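Local coordinates for protein-L-isoaspartate O-methyltransferase beta-aspartate methyltransferase (Plasmodium falciparum, PDB 2PBF), which probably catalyses methyl transfer from S-adenosyl-L-methionine to L-isoaspartyl residues of damaged proteins, a step in protein repair, at residues A[48-52]-A[62-66]; A[111-117]-A[141-147]; A[168-174]-A[221-226]. The contacts are given in a common frame with arbitrary orientation. Residues are numbered along the deposited sequence.

Contact 1. Residues A[48-52]-A[62-66]. With SAH (S-adenosyl-L-homocysteine), chain C.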
loop_
_atom_site.group_PDB
_atom_site.type_symbol
_atom_site.label_atom_id
_atom_site.label_comp_id
_atom_site.label_asym_id
_atom_site.label_seq_id
_atom_site.Cartn_x
_atom_site.Cartn_y
_atom_site.Cartn_z
ATOM N N TYR A 48 6.335 -11.072 13.309
ATOM C CA TYR A 48 6.314 -12.106 12.252
ATOM C C TYR A 48 5.133 -13.054 12.286
ATOM O O TYR A 48 5.061 -14.016 11.526
ATOM C CB TYR A 48 7.626 -12.879 12.262
ATOM C CG TYR A 48 8.807 -11.944 12.186
ATOM C CD1 TYR A 48 8.978 -11.102 11.077
ATOM C CD2 TYR A 48 9.744 -11.896 13.216
ATOM C CE1 TYR A 48 10.051 -10.231 10.993
ATOM C CE2 TYR A 48 10.854 -11.025 13.139
ATOM C CZ TYR A 48 10.996 -10.203 12.023
ATOM O OH TYR A 48 12.067 -9.347 11.940
ATOM N N ILE A 49 4.189 -12.774 13.158
ATOM C CA ILE A 49 2.985 -13.566 13.197
ATOM C C ILE A 49 2.023 -13.055 12.136
ATOM O O ILE A 49 1.883 -11.847 11.927
ATOM C CB ILE A 49 2.412 -13.624 14.622
ATOM C CG1 ILE A 49 3.436 -14.375 15.513
ATOM C CG2 ILE A 49 1.046 -14.299 14.634
ATOM C CD1 ILE A 49 2.866 -14.841 16.770
ATOM N N ASP A 50 1.381 -13.986 11.447
ATOM C CA ASP A 50 0.469 -13.624 10.377
ATOM C C ASP A 50 -0.899 -13.172 10.895
ATOM O O ASP A 50 -1.873 -13.918 10.871
ATOM C CB ASP A 50 0.326 -14.736 9.363
ATOM C CG ASP A 50 -0.499 -14.304 8.164
ATOM O OD1 ASP A 50 -0.324 -13.152 7.705
ATOM O OD2 ASP A 50 -1.326 -15.105 7.693
ATOM N N THR A 51 -0.943 -11.917 11.326
ATOM C CA THR A 51 -2.102 -11.306 11.944
ATOM C C THR A 51 -1.858 -9.795 11.900
ATOM O O THR A 51 -0.695 -9.384 11.786
ATOM C CB THR A 51 -2.262 -11.777 13.416
ATOM O OG1 THR A 51 -3.492 -11.261 13.940
ATOM C CG2 THR A 51 -1.126 -11.287 14.287
ATOM N N PRO A 52 -2.930 -8.965 11.951
ATOM C CA PRO A 52 -2.702 -7.531 12.090
ATOM C C PRO A 52 -2.198 -7.228 13.488
ATOM O O PRO A 52 -2.504 -7.972 14.418
ATOM C CB PRO A 52 -4.110 -6.918 11.917
ATOM C CG PRO A 52 -4.941 -7.972 11.357
ATOM C CD PRO A 52 -4.371 -9.262 11.868
ATOM N N SER A 62 -1.346 -4.119 8.685
ATOM C CA SER A 62 -2.084 -5.279 8.175
ATOM C C SER A 62 -1.351 -6.622 8.388
ATOM O O SER A 62 -0.129 -6.664 8.592
ATOM C CB SER A 62 -2.458 -5.078 6.709
ATOM O OG SER A 62 -3.151 -3.845 6.534
ATOM N N ALA A 63 -2.130 -7.707 8.389
ATOM C CA ALA A 63 -1.561 -9.034 8.409
ATOM C C ALA A 63 -0.657 -9.181 7.192
ATOM O O ALA A 63 -0.965 -8.657 6.118
ATOM C CB ALA A 63 -2.631 -10.081 8.410
ATOM N N PRO A 64 0.497 -9.838 7.380
ATOM C CA PRO A 64 1.351 -10.127 6.249
ATOM C C PRO A 64 0.618 -10.713 5.012
ATOM O O PRO A 64 0.983 -10.361 3.906
ATOM C CB PRO A 64 2.370 -11.110 6.819
ATOM C CG PRO A 64 2.457 -10.773 8.274
ATOM C CD PRO A 64 1.083 -10.292 8.658
ATOM N N HIS A 65 -0.417 -11.534 5.194
ATOM C CA HIS A 65 -1.105 -12.129 4.035
ATOM C C HIS A 65 -1.845 -11.053 3.245
ATOM O O HIS A 65 -1.982 -11.164 2.030
ATOM C CB HIS A 65 -2.023 -13.309 4.416
ATOM C CG HIS A 65 -3.162 -12.933 5.306
ATOM N ND1 HIS A 65 -3.276 -13.398 6.596
ATOM C CD2 HIS A 65 -4.199 -12.086 5.119
ATOM C CE1 HIS A 65 -4.353 -12.878 7.153
ATOM N NE2 HIS A 65 -4.930 -12.078 6.277
ATOM N N MET A 66 -2.272 -9.993 3.934
ATOM C CA MET A 66 -2.958 -8.902 3.275
ATOM C C MET A 66 -2.016 -8.032 2.488
ATOM O O MET A 66 -2.386 -7.617 1.385
ATOM C CB MET A 66 -3.786 -8.047 4.235
ATOM C CG MET A 66 -5.178 -8.598 4.535
ATOM S SD MET A 66 -6.098 -9.352 3.125
ATOM C CE MET A 66 -6.032 -8.065 1.874
HETATM N N SAH C . -0.961 -0.273 4.642
HETATM C CA SAH C . -1.093 0.033 6.090
HETATM C CB SAH C . -2.543 -0.083 6.487
HETATM C CG SAH C . -2.753 0.667 7.796
HETATM S SD SAH C . -4.464 0.591 8.332
HETATM C C SAH C . -0.211 -0.847 6.981
HETATM O O SAH C . -0.174 -2.061 6.771
HETATM O OXT SAH C . 0.473 -0.352 7.914
HETATM C "C5'" SAH C . -5.107 1.848 7.200
HETATM C "C4'" SAH C . -4.556 3.263 7.383
HETATM O "O4'" SAH C . -5.390 4.120 6.655
HETATM C "C3'" SAH C . -4.520 3.815 8.801
HETATM O "O3'" SAH C . -3.182 4.155 9.130
HETATM C "C2'" SAH C . -5.432 5.032 8.765
HETATM O "O2'" SAH C . -4.957 6.085 9.573
HETATM C "C1'" SAH C . -5.397 5.387 7.293
HETATM N N9 SAH C . -6.571 6.124 6.777
HETATM C C8 SAH C . -7.873 5.925 7.136
HETATM N N7 SAH C . -8.643 6.759 6.400
HETATM C C5 SAH C . -7.858 7.508 5.594
HETATM C C6 SAH C . -8.130 8.526 4.672
HETATM N N6 SAH C . -9.360 8.958 4.426
HETATM N N1 SAH C . -7.096 9.086 3.967
HETATM C C2 SAH C . -5.798 8.669 4.197
HETATM N N3 SAH C . -5.558 7.681 5.118
HETATM C C4 SAH C . -6.561 7.103 5.812
#
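The first amides of a helix lack acceptors within the helix, and a carboxylate from elsewhere in the chain can supply one. Here helix 64-74 begins after A63 at its N-cap position, where alanine has no polar side chain to offer as a cap, and D50, from the loop before strand 53-56, takes the role of acceptor. D50, which has the largest area buried in this contact, is the centre of an inverse gamma turn closed by a weak bond from T51 N to I49 O at 2.9 Å. Its carboxylate spans two groups of one residue: H65 N donates to D50 OD1 at 3.0 Å, and H65 ND1 donates to D50 OD2 at 2.8 Å, nearly straight at 172° and in the plane of the ring. The same OD2 forms a salt bridge with R22, so the charge is shared. P64 turns its ring toward the loop, with P64 CD 3.3 Å from D50 OD1, and also packs on L15 and L19 of helix 12-21. A63 fits beside P52, its CB 4.0 Å from P52 CD, and its CA makes a CH...O contact with T51 O at 3.5 Å. The contact thus closes the base of the hairpin formed by strands 53-56 and 59-61; just before the helix, S62 N donates to atom O of S-adenosyl-L-homocysteine at 3.0 Å and 173°.

Contact 2. Residues A[111-117]-A[141-147]. With SAH (S-adenosyl-L-homocysteine), chain C.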
loop_
_atom_site.group_PDB
_atom_site.type_symbol
_atom_site.label_atom_id
_atom_site.label_comp_id
_atom_site.label_asym_id
_atom_site.label_seq_id
_atom_site.Cartn_x
_atom_site.Cartn_y
_atom_site.Cartn_z
ATOM N N TYR A 111 7.990 6.885 -9.143
ATOM C CA TYR A 111 7.480 7.741 -8.122
ATOM C C TYR A 111 6.562 6.975 -7.149
ATOM O O TYR A 111 5.635 6.269 -7.575
ATOM C CB TYR A 111 6.754 8.890 -8.786
ATOM C CG TYR A 111 6.307 9.959 -7.843
ATOM C CD1 TYR A 111 7.212 10.889 -7.330
ATOM C CD2 TYR A 111 4.980 10.045 -7.462
ATOM C CE1 TYR A 111 6.775 11.893 -6.449
ATOM C CE2 TYR A 111 4.549 11.019 -6.589
ATOM C CZ TYR A 111 5.446 11.939 -6.088
ATOM O OH TYR A 111 4.982 12.920 -5.237
ATOM N N VAL A 112 6.815 7.129 -5.847
ATOM C CA VAL A 112 5.967 6.510 -4.820
ATOM C C VAL A 112 5.549 7.518 -3.745
ATOM O O VAL A 112 6.387 8.226 -3.177
ATOM C CB VAL A 112 6.651 5.284 -4.178
ATOM C CG1 VAL A 112 5.734 4.601 -3.126
ATOM C CG2 VAL A 112 7.056 4.276 -5.252
ATOM N N ILE A 113 4.248 7.582 -3.468
ATOM C CA ILE A 113 3.752 8.490 -2.430
ATOM C C ILE A 113 2.830 7.733 -1.470
ATOM O O ILE A 113 1.996 6.961 -1.916
ATOM C CB ILE A 113 3.103 9.816 -3.043
ATOM C CG1 ILE A 113 2.815 10.858 -1.974
ATOM C CG2 ILE A 113 1.820 9.559 -3.826
ATOM C CD1 ILE A 113 2.348 12.227 -2.566
ATOM N N GLY A 114 3.037 7.910 -0.160
ATOM C CA GLY A 114 2.107 7.410 0.846
ATOM C C GLY A 114 1.277 8.552 1.407
ATOM O O GLY A 114 1.809 9.591 1.769
ATOM N N LEU A 115 -0.034 8.379 1.458
ATOM C CA LEU A 115 -0.899 9.344 2.143
ATOM C C LEU A 115 -1.444 8.721 3.413
ATOM O O LEU A 115 -1.971 7.607 3.388
ATOM C CB LEU A 115 -2.077 9.744 1.252
ATOM C CG LEU A 115 -2.034 10.985 0.359
ATOM C CD1 LEU A 115 -0.716 11.187 -0.406
ATOM C CD2 LEU A 115 -3.219 10.932 -0.606
ATOM N N GLU A 116 -1.330 9.456 4.515
ATOM C CA GLU A 116 -1.800 8.990 5.803
ATOM C C GLU A 116 -2.542 10.116 6.550
ATOM O O GLU A 116 -1.989 11.209 6.767
ATOM C CB GLU A 116 -0.637 8.422 6.619
ATOM C CG GLU A 116 -0.976 8.164 8.059
ATOM C CD GLU A 116 -2.118 7.169 8.212
ATOM O OE1 GLU A 116 -2.200 6.200 7.431
ATOM O OE2 GLU A 116 -2.947 7.365 9.101
ATOM N N ARG A 117 -3.787 9.843 6.937
ATOM C CA ARG A 117 -4.637 10.856 7.570
ATOM C C ARG A 117 -4.203 11.221 8.976
ATOM O O ARG A 117 -4.410 12.360 9.416
ATOM C CB ARG A 117 -6.116 10.464 7.528
ATOM C CG ARG A 117 -6.651 9.632 8.685
ATOM C CD ARG A 117 -8.185 9.387 8.532
ATOM N NE ARG A 117 -9.000 10.376 9.239
ATOM C CZ ARG A 117 -9.125 10.462 10.572
ATOM N NH1 ARG A 117 -9.907 11.409 11.089
ATOM N NH2 ARG A 117 -8.493 9.612 11.394
ATOM N N ASN A 141 11.597 11.396 -5.158
ATOM C CA ASN A 141 10.554 10.554 -5.717
ATOM C C ASN A 141 9.985 9.475 -4.754
ATOM O O ASN A 141 9.440 8.475 -5.193
ATOM C CB ASN A 141 11.015 9.955 -7.068
ATOM C CG ASN A 141 12.243 9.091 -6.940
ATOM O OD1 ASN A 141 13.019 9.236 -6.010
ATOM N ND2 ASN A 141 12.409 8.171 -7.852
ATOM N N PHE A 142 10.151 9.692 -3.452
ATOM C CA PHE A 142 9.477 8.910 -2.428
ATOM C C PHE A 142 9.042 9.877 -1.340
ATOM O O PHE A 142 9.837 10.714 -0.903
ATOM C CB PHE A 142 10.392 7.800 -1.861
ATOM C CG PHE A 142 9.759 7.020 -0.724
ATOM C CD1 PHE A 142 9.022 5.874 -0.992
ATOM C CD2 PHE A 142 9.828 7.479 0.600
ATOM C CE1 PHE A 142 8.368 5.158 0.046
ATOM C CE2 PHE A 142 9.178 6.765 1.649
ATOM C CZ PHE A 142 8.477 5.588 1.367
ATOM N N LYS A 143 7.771 9.814 -0.937
ATOM C CA LYS A 143 7.303 10.652 0.171
ATOM C C LYS A 143 6.167 9.998 0.944
ATOM O O LYS A 143 5.364 9.264 0.367
ATOM C CB LYS A 143 6.774 11.997 -0.337
ATOM C CG LYS A 143 7.800 12.916 -0.936
ATOM C CD LYS A 143 7.168 13.852 -1.964
ATOM C CE LYS A 143 8.176 14.120 -3.094
ATOM N NZ LYS A 143 8.306 15.561 -3.438
ATOM N N ILE A 144 6.100 10.307 2.239
ATOM C CA ILE A 144 4.931 10.026 3.074
ATOM C C ILE A 144 4.364 11.358 3.522
ATOM O O ILE A 144 5.037 12.118 4.208
ATOM C CB ILE A 144 5.284 9.219 4.352
ATOM C CG1 ILE A 144 6.070 7.944 4.031
ATOM C CG2 ILE A 144 3.999 8.943 5.177
ATOM C CD1 ILE A 144 5.280 6.850 3.284
ATOM N N ILE A 145 3.126 11.613 3.112
ATOM C CA ILE A 145 2.406 12.862 3.343
ATOM C C ILE A 145 1.303 12.670 4.393
ATOM O O ILE A 145 0.588 11.673 4.367
ATOM C CB ILE A 145 1.733 13.360 2.002
ATOM C CG1 ILE A 145 2.738 13.391 0.842
ATOM C CG2 ILE A 145 1.104 14.708 2.153
ATOM C CD1 ILE A 145 4.079 14.024 1.167
ATOM N N HIS A 146 1.171 13.631 5.305
ATOM C CA HIS A 146 -0.005 13.736 6.178
ATOM C C HIS A 146 -1.201 14.307 5.418
ATOM O O HIS A 146 -1.282 15.507 5.182
ATOM C CB HIS A 146 0.319 14.584 7.403
ATOM C CG HIS A 146 -0.812 14.711 8.374
ATOM N ND1 HIS A 146 -0.923 15.767 9.245
ATOM C CD2 HIS A 146 -1.890 13.924 8.596
ATOM C CE1 HIS A 146 -2.015 15.623 9.975
ATOM N NE2 HIS A 146 -2.621 14.513 9.599
ATOM N N LYS A 147 -2.133 13.442 5.040
ATOM C CA LYS A 147 -3.234 13.830 4.166
ATOM C C LYS A 147 -4.377 12.826 4.180
ATOM O O LYS A 147 -4.167 11.621 4.113
ATOM C CB LYS A 147 -2.731 13.979 2.719
ATOM C CG LYS A 147 -3.774 14.479 1.708
ATOM C CD LYS A 147 -3.570 15.968 1.483
ATOM C CE LYS A 147 -4.867 16.708 1.263
ATOM N NZ LYS A 147 -4.557 18.119 0.870
HETATM N N SAH C . -0.961 -0.273 4.642
HETATM C CA SAH C . -1.093 0.033 6.090
HETATM C CB SAH C . -2.543 -0.083 6.487
HETATM C CG SAH C . -2.753 0.667 7.796
HETATM S SD SAH C . -4.464 0.591 8.332
HETATM C C SAH C . -0.211 -0.847 6.981
HETATM O O SAH C . -0.174 -2.061 6.771
HETATM O OXT SAH C . 0.473 -0.352 7.914
HETATM C "C5'" SAH C . -5.107 1.848 7.200
HETATM C "C4'" SAH C . -4.556 3.263 7.383
HETATM O "O4'" SAH C . -5.390 4.120 6.655
HETATM C "C3'" SAH C . -4.520 3.815 8.801
HETATM O "O3'" SAH C . -3.182 4.155 9.130
HETATM C "C2'" SAH C . -5.432 5.032 8.765
HETATM O "O2'" SAH C . -4.957 6.085 9.573
HETATM C "C1'" SAH C . -5.397 5.387 7.293
HETATM N N9 SAH C . -6.571 6.124 6.777
HETATM C C8 SAH C . -7.873 5.925 7.136
HETATM N N7 SAH C . -8.643 6.759 6.400
HETATM C C5 SAH C . -7.858 7.508 5.594
HETATM C C6 SAH C . -8.130 8.526 4.672
HETATM N N6 SAH C . -9.360 8.958 4.426
HETATM N N1 SAH C . -7.096 9.086 3.967
HETATM C C2 SAH C . -5.798 8.669 4.197
HETATM N N3 SAH C . -5.558 7.681 5.118
HETATM C C4 SAH C . -6.561 7.103 5.812
#
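Parallel strands bond through alternate residues, each reaching the two neighbours of its counterpart, and strands 111-116 and 142-146 follow the rule. V112 N donates to N141 O (3.0 Å) and V112 O accepts from K143 N (3.1 Å); G114 N pairs with K143 O (2.7 Å) and G114 O with I145 N (2.8 Å); E116 N pairs with I145 O (2.9 Å) and E116 O with K147 N (2.8 Å). At the strand end, H146 NE2 adds a weak bond to R117 O at 2.8 Å. I113 and L115 point their backbone groups the other way, to strand 83-87, because 111-116 lies between that strand and outermost strand 142-146.

Apolar contacts fall on both faces. On one, I113 CD1 meets I145 CG1 at 3.6 Å and L115 CD1 meets I145 CB at 4.1 Å. On the other, V112 CB lies 4.0 Å from F142 CD1, with helix 93-101 packed over both residues. A side chain at G114 would collide with I144 CD1. The strands, linked through helix 119-132, form a beta-alpha-beta unit of the Rossmann-like fold of class I methyltransferases.

Contacts with the ligand gather at the C-terminal strand ends. As is characteristic of this fold, an acidic residue ending the second strand grips the ribose: SAH O3' donates to E116 OE1 at 2.8 Å, and SAH O2' to E116 OE2 at a very short 2.4 Å. Nearby, K147 O comes close to adenine atom C2 of SAH at 3.4 Å, while K147 NZ forms a salt bridge with E156.

Contact 3. Residues A[168-174]-A[221-226]. With SAH (S-adenosyl-L-homocysteine), chain C.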
loop_
_atom_site.group_PDB
_atom_site.type_symbol
_atom_site.label_atom_id
_atom_site.label_comp_id
_atom_site.label_asym_id
_atom_site.label_seq_id
_atom_site.Cartn_x
_atom_site.Cartn_y
_atom_site.Cartn_z
ATOM N N VAL A 168 -5.145 0.993 -1.645
ATOM C CA VAL A 168 -5.860 1.644 -0.588
ATOM C C VAL A 168 -5.966 0.630 0.546
ATOM O O VAL A 168 -6.557 -0.424 0.372
ATOM C CB VAL A 168 -7.251 2.102 -1.071
ATOM C CG1 VAL A 168 -7.855 3.034 -0.081
ATOM C CG2 VAL A 168 -7.160 2.760 -2.476
ATOM N N GLY A 169 -5.402 0.975 1.705
ATOM C CA GLY A 169 -5.275 0.018 2.803
ATOM C C GLY A 169 -6.355 0.173 3.872
ATOM O O GLY A 169 -6.162 -0.263 5.000
ATOM N N ALA A 170 -7.487 0.778 3.485
ATOM C CA ALA A 170 -8.602 1.023 4.364
ATOM C C ALA A 170 -9.872 0.930 3.536
ATOM O O ALA A 170 -9.870 1.219 2.334
ATOM C CB ALA A 170 -8.477 2.388 5.063
ATOM N N SER A 171 -10.943 0.474 4.186
ATOM C CA SER A 171 -12.201 0.192 3.534
ATOM C C SER A 171 -13.069 1.435 3.354
ATOM O O SER A 171 -13.202 2.261 4.258
ATOM C CB SER A 171 -12.970 -0.826 4.359
ATOM O OG SER A 171 -14.191 -1.096 3.744
ATOM N N ALA A 172 -13.671 1.535 2.175
ATOM C CA ALA A 172 -14.447 2.694 1.799
ATOM C C ALA A 172 -15.923 2.329 1.765
ATOM O O ALA A 172 -16.294 1.255 1.265
ATOM C CB ALA A 172 -14.012 3.181 0.430
ATOM N N SER A 173 -16.761 3.233 2.277
ATOM C CA SER A 173 -18.227 3.095 2.178
ATOM C C SER A 173 -18.677 2.963 0.723
ATOM O O SER A 173 -19.660 2.278 0.423
ATOM C CB SER A 173 -18.933 4.265 2.880
ATOM O OG SER A 173 -18.587 5.519 2.316
ATOM N N GLU A 174 -17.949 3.632 -0.174
ATOM C CA GLU A 174 -18.135 3.508 -1.630
ATOM C C GLU A 174 -16.865 3.962 -2.360
ATOM O O GLU A 174 -16.022 4.635 -1.763
ATOM C CB GLU A 174 -19.381 4.277 -2.122
ATOM C CG GLU A 174 -19.262 5.807 -2.131
ATOM C CD GLU A 174 -19.526 6.443 -0.774
ATOM O OE1 GLU A 174 -20.594 6.174 -0.171
ATOM O OE2 GLU A 174 -18.668 7.230 -0.313
ATOM N N PHE A 221 -10.660 -4.838 6.773
ATOM C CA PHE A 221 -9.761 -3.699 6.828
ATOM C C PHE A 221 -10.298 -2.660 7.789
ATOM O O PHE A 221 -11.493 -2.598 8.013
ATOM C CB PHE A 221 -9.648 -3.053 5.456
ATOM C CG PHE A 221 -8.689 -3.736 4.528
ATOM C CD1 PHE A 221 -7.412 -3.198 4.304
ATOM C CD2 PHE A 221 -9.061 -4.885 3.843
ATOM C CE1 PHE A 221 -6.524 -3.799 3.443
ATOM C CE2 PHE A 221 -8.180 -5.504 2.974
ATOM C CZ PHE A 221 -6.914 -4.966 2.759
ATOM N N VAL A 222 -9.411 -1.844 8.342
ATOM C CA VAL A 222 -9.830 -0.646 9.059
ATOM C C VAL A 222 -10.577 0.255 8.046
ATOM O O VAL A 222 -10.384 0.135 6.832
ATOM C CB VAL A 222 -8.636 0.112 9.768
ATOM C CG1 VAL A 222 -7.481 -0.840 10.158
ATOM C CG2 VAL A 222 -8.089 1.242 8.919
ATOM N N SER A 223 -11.419 1.148 8.553
ATOM C CA SER A 223 -12.229 2.036 7.713
ATOM C C SER A 223 -11.475 3.236 7.092
ATOM O O SER A 223 -10.657 3.894 7.763
ATOM C CB SER A 223 -13.416 2.555 8.527
ATOM O OG SER A 223 -14.295 3.265 7.679
ATOM N N LEU A 224 -11.776 3.527 5.825
ATOM C CA LEU A 224 -11.288 4.753 5.171
ATOM C C LEU A 224 -12.174 5.939 5.579
ATOM O O LEU A 224 -13.236 6.154 4.993
ATOM C CB LEU A 224 -11.256 4.596 3.644
ATOM C CG LEU A 224 -10.541 5.684 2.848
ATOM C CD1 LEU A 224 -9.041 5.574 3.033
ATOM C CD2 LEU A 224 -10.928 5.603 1.372
ATOM N N LYS A 225 -11.718 6.680 6.589
ATOM C CA LYS A 225 -12.474 7.737 7.249
ATOM C C LYS A 225 -12.539 9.032 6.440
ATOM O O LYS A 225 -11.513 9.566 6.005
ATOM C CB LYS A 225 -11.866 8.028 8.624
ATOM C CG LYS A 225 -12.065 6.961 9.682
ATOM C CD LYS A 225 -11.547 7.470 11.020
ATOM C CE LYS A 225 -11.616 6.422 12.136
ATOM N NZ LYS A 225 -13.012 5.979 12.491
ATOM N N LYS A 226 -13.759 9.536 6.269
ATOM C CA LYS A 226 -14.024 10.739 5.487
ATOM C C LYS A 226 -13.681 12.045 6.193
ATOM O O LYS A 226 -13.510 13.077 5.549
ATOM C CB LYS A 226 -15.470 10.746 5.028
ATOM C CG LYS A 226 -15.717 9.844 3.857
ATOM C CD LYS A 226 -17.174 9.749 3.555
ATOM C CE LYS A 226 -17.393 9.017 2.272
ATOM N NZ LYS A 226 -18.844 8.873 2.032
HETATM N N SAH C . -0.961 -0.273 4.642
HETATM C CA SAH C . -1.093 0.033 6.090
HETATM C CB SAH C . -2.543 -0.083 6.487
HETATM C CG SAH C . -2.753 0.667 7.796
HETATM S SD SAH C . -4.464 0.591 8.332
HETATM C C SAH C . -0.211 -0.847 6.981
HETATM O O SAH C . -0.174 -2.061 6.771
HETATM O OXT SAH C . 0.473 -0.352 7.914
HETATM C "C5'" SAH C . -5.107 1.848 7.200
HETATM C "C4'" SAH C . -4.556 3.263 7.383
HETATM O "O4'" SAH C . -5.390 4.120 6.655
HETATM C "C3'" SAH C . -4.520 3.815 8.801
HETATM O "O3'" SAH C . -3.182 4.155 9.130
HETATM C "C2'" SAH C . -5.432 5.032 8.765
HETATM O "O2'" SAH C . -4.957 6.085 9.573
HETATM C "C1'" SAH C . -5.397 5.387 7.293
HETATM N N9 SAH C . -6.571 6.124 6.777
HETATM C C8 SAH C . -7.873 5.925 7.136
HETATM N N7 SAH C . -8.643 6.759 6.400
HETATM C C5 SAH C . -7.858 7.508 5.594
HETATM C C6 SAH C . -8.130 8.526 4.672
HETATM N N6 SAH C . -9.360 8.958 4.426
HETATM N N1 SAH C . -7.096 9.086 3.967
HETATM C C2 SAH C . -5.798 8.669 4.197
HETATM N N3 SAH C . -5.558 7.681 5.118
HETATM C C4 SAH C . -6.561 7.103 5.812
HETATM O O HOH W 1 -6.663 -2.326 7.194
HETATM O O HOH W 2 -15.152 5.714 3.109
#
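The two extended backbones cross obliquely and meet at a single beta bridge, S171 with S223, with CA atoms 4.6 Å apart. Its bonds straddle S223: S171 N donates to V222 O at 2.7 Å, and L224 N donates to S171 O at a very short 2.5 Å. One water extends the pairing at each end, joining G169 O to V222 N and S173 N to L224 O. Segment 168-174 leaves the C-terminal end of inner strand 163-168, the end of a Rossmann-like sheet at which cofactors usually bind, and segment 221-226 forms a wall of the pocket.

Among the side chains, L224 is the most covered. Its CD1 lies 3.8 Å from A170 CB and 4.2 Å from V168 CG1, and also touches the adenine at SAH C5 (3.4 Å), while L224 CD2 reaches A172 CB at 4.0 Å. V222 CG2 sits 3.5 Å from SAH C5', and the F221 ring presents its edge to G169 O. K226 NZ makes a salt bridge with E174 OE2 at 2.9 Å. K225 reads the adenine with its backbone: K225 N donates to SAH N7 at 3.1 Å, and K225 O receives a weak bond from SAH N6 at 2.7 Å.

Overall arrangement
Along the chain the three contacts follow one another in series, yet all meet the same S-adenosyl-L-homocysteine. Contact 1 flanks the amino-acid end of the ligand, contact 2 the ribose hydroxyls and one edge of the adenine, and contact 3 the adenine and the ribose C5'. Contacts 2 and 3 belong to one mixed seven-stranded sheet and its following loops, whereas contact 1 lies at the separate two-stranded hairpin and helix 64-74. Between centres, contacts 1 and 2 are about 22 Å apart, contacts 1 and 3 about 18 Å, and contacts 2 and 3 about 17 Å. Contact 3 touches both others, through M66 with F221 and R117 with K225. One extended pocket is thus assembled from pieces distant in sequence.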